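Local coordinates for signal recognition particle 54 kDa protein (Aeropyrum pernix, PDB 7EPK), which is a protein subunit of the archaeal signal recognition particle, with a helical bundle, a P-loop GTPase-type domain and a signal peptide binding domain, at residues V99-V104 / A214-A219. Sequence-based numbering, arbitrary orientation.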
loop_
_atom_site.group_PDB
_atom_site.type_symbol
_atom_site.label_atom_id
_atom_site.label_comp_id
_atom_site.label_asym_id
_atom_site.label_seq_id
_atom_site.Cartn_x
_atom_site.Cartn_y
_atom_site.Cartn_z
ATOM N N VAL A 99 1.297 -7.282 23.167
ATOM C CA VAL A 99 2.498 -6.944 22.352
ATOM C C VAL A 99 3.754 -6.987 23.218
ATOM O O VAL A 99 3.919 -6.075 24.044
ATOM C CB VAL A 99 2.367 -5.543 21.743
ATOM C CG1 VAL A 99 3.537 -5.243 20.840
ATOM C CG2 VAL A 99 1.057 -5.377 20.998
ATOM N N LEU A 100 4.637 -7.965 23.008
ATOM C CA LEU A 100 5.967 -7.984 23.667
ATOM C C LEU A 100 6.989 -7.263 22.791
ATOM O O LEU A 100 7.368 -7.803 21.747
ATOM C CB LEU A 100 6.390 -9.429 23.932
ATOM C CG LEU A 100 7.772 -9.603 24.575
ATOM C CD1 LEU A 100 7.838 -8.912 25.921
ATOM C CD2 LEU A 100 8.138 -11.078 24.711
ATOM N N LEU A 101 7.489 -6.126 23.254
ATOM C CA LEU A 101 8.674 -5.446 22.660
ATOM C C LEU A 101 9.970 -6.239 22.952
ATOM O O LEU A 101 10.126 -6.817 24.037
ATOM C CB LEU A 101 8.718 -4.020 23.220
ATOM C CG LEU A 101 7.890 -2.996 22.447
ATOM C CD1 LEU A 101 6.650 -3.621 21.827
ATOM C CD2 LEU A 101 7.520 -1.815 23.317
ATOM N N VAL A 102 10.870 -6.330 21.987
ATOM C CA VAL A 102 12.209 -6.954 22.174
ATOM C C VAL A 102 13.178 -6.127 21.335
ATOM O O VAL A 102 12.704 -5.345 20.502
ATOM C CB VAL A 102 12.240 -8.461 21.823
ATOM C CG1 VAL A 102 11.280 -9.268 22.687
ATOM C CG2 VAL A 102 11.975 -8.747 20.355
ATOM N N GLY A 103 14.479 -6.250 21.607
ATOM C CA GLY A 103 15.517 -5.342 21.080
ATOM C C GLY A 103 16.570 -5.032 22.128
ATOM O O GLY A 103 16.326 -5.322 23.298
ATOM N N VAL A 104 17.699 -4.470 21.684
ATOM C CA VAL A 104 18.866 -4.055 22.517
ATOM C C VAL A 104 18.689 -2.602 22.951
ATOM O O VAL A 104 18.161 -1.772 22.161
ATOM C CB VAL A 104 20.214 -4.209 21.786
ATOM C CG1 VAL A 104 20.452 -5.638 21.335
ATOM C CG2 VAL A 104 20.345 -3.241 20.618
ATOM N N ALA A 214 7.290 -7.755 18.849
ATOM C CA ALA A 214 7.826 -6.712 17.951
ATOM C C ALA A 214 9.309 -6.546 18.255
ATOM O O ALA A 214 9.626 -6.307 19.398
ATOM C CB ALA A 214 7.096 -5.410 18.138
ATOM N N LEU A 215 10.160 -6.716 17.251
ATOM C CA LEU A 215 11.592 -6.361 17.318
ATOM C C LEU A 215 11.730 -4.869 17.043
ATOM O O LEU A 215 11.336 -4.439 15.974
ATOM C CB LEU A 215 12.376 -7.160 16.281
ATOM C CG LEU A 215 13.857 -6.819 16.241
ATOM C CD1 LEU A 215 14.523 -7.071 17.590
ATOM C CD2 LEU A 215 14.545 -7.623 15.154
ATOM N N VAL A 216 12.252 -4.110 17.992
ATOM C CA VAL A 216 12.470 -2.655 17.801
ATOM C C VAL A 216 13.946 -2.461 17.464
ATOM O O VAL A 216 14.800 -2.919 18.241
ATOM C CB VAL A 216 12.024 -1.863 19.037
ATOM C CG1 VAL A 216 12.454 -0.420 18.946
ATOM C CG2 VAL A 216 10.522 -1.962 19.232
ATOM N N ILE A 217 14.212 -1.881 16.292
ATOM C CA ILE A 217 15.579 -1.698 15.717
ATOM C C ILE A 217 15.705 -0.247 15.283
ATOM O O ILE A 217 14.667 0.365 14.880
ATOM C CB ILE A 217 15.872 -2.655 14.547
ATOM C CG1 ILE A 217 14.883 -2.489 13.391
ATOM C CG2 ILE A 217 15.925 -4.094 15.031
ATOM C CD1 ILE A 217 15.087 -3.464 12.236
ATOM N N ASP A 218 16.929 0.267 15.394
ATOM C CA ASP A 218 17.299 1.616 14.900
ATOM C C ASP A 218 17.695 1.490 13.413
ATOM O O ASP A 218 18.176 0.403 12.989
ATOM C CB ASP A 218 18.300 2.249 15.885
ATOM C CG ASP A 218 19.726 2.496 15.407
ATOM O OD1 ASP A 218 20.486 1.511 15.222
ATOM O OD2 ASP A 218 20.082 3.692 15.267
ATOM N N ALA A 219 17.468 2.543 12.622
ATOM C CA ALA A 219 17.967 2.677 11.229
ATOM C C ALA A 219 19.471 2.989 11.231
ATOM O O ALA A 219 19.843 4.061 10.713
ATOM C CB ALA A 219 17.194 3.765 10.522
#
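Leu100, Val102, Ala214 and Val216 join two parallel strands by three backbone hydrogen bonds. Ala214 N donates to Leu100 O at 2.9 Å, and Ala214 O accepts from Val102 N, so Ala214 is gripped on both its polar atoms. Val216 N then reaches Val102 O at 2.8 Å, the straightest of the three, with 171° at the hydrogen. Two CA-H...O contacts fill in between, Leu101 CA to Ala214 O and Leu215 CA to Val102 O, each 3.5 Å.

Apolar packing occupies both faces. On one, Leu101 CD1 lies 4.1 Å from Ala214 CB, and Leu101 CG meets Val216 CG2; the single methyl of Ala214 is a small group suited to a place beside the larger leucine. From helix 109-122, Lys109 and Ala113 touch Leu101, and Thr112 touches Val216. On the other face, Val102 CG2 sits 4.1 Å from Leu215 CD1, and Phe232 of helix 225-235 packs on both. In Leu215, CG lies anti to the backbone N, and chi2 (59°) turns CD1 to within 4.0 Å of Gly103 CA. Beta-branched valine suits the extended backbone here, and apolar residues suit a sheet buried between helices.

Gly103 has phi 140°, a conformation readily open to glycine, and no side chain stands between its CA and Val216 O. Its own carbonyl O accepts a hydrogen bond from Lys109 NZ, while Val104 touches GDP. Strand 97-102 leading through this glycine into helix 109-122 is consistent with a Walker A P-loop, and its pairing with strand 212-218 belongs to the mainly parallel central sheet of the P-loop GTPase fold.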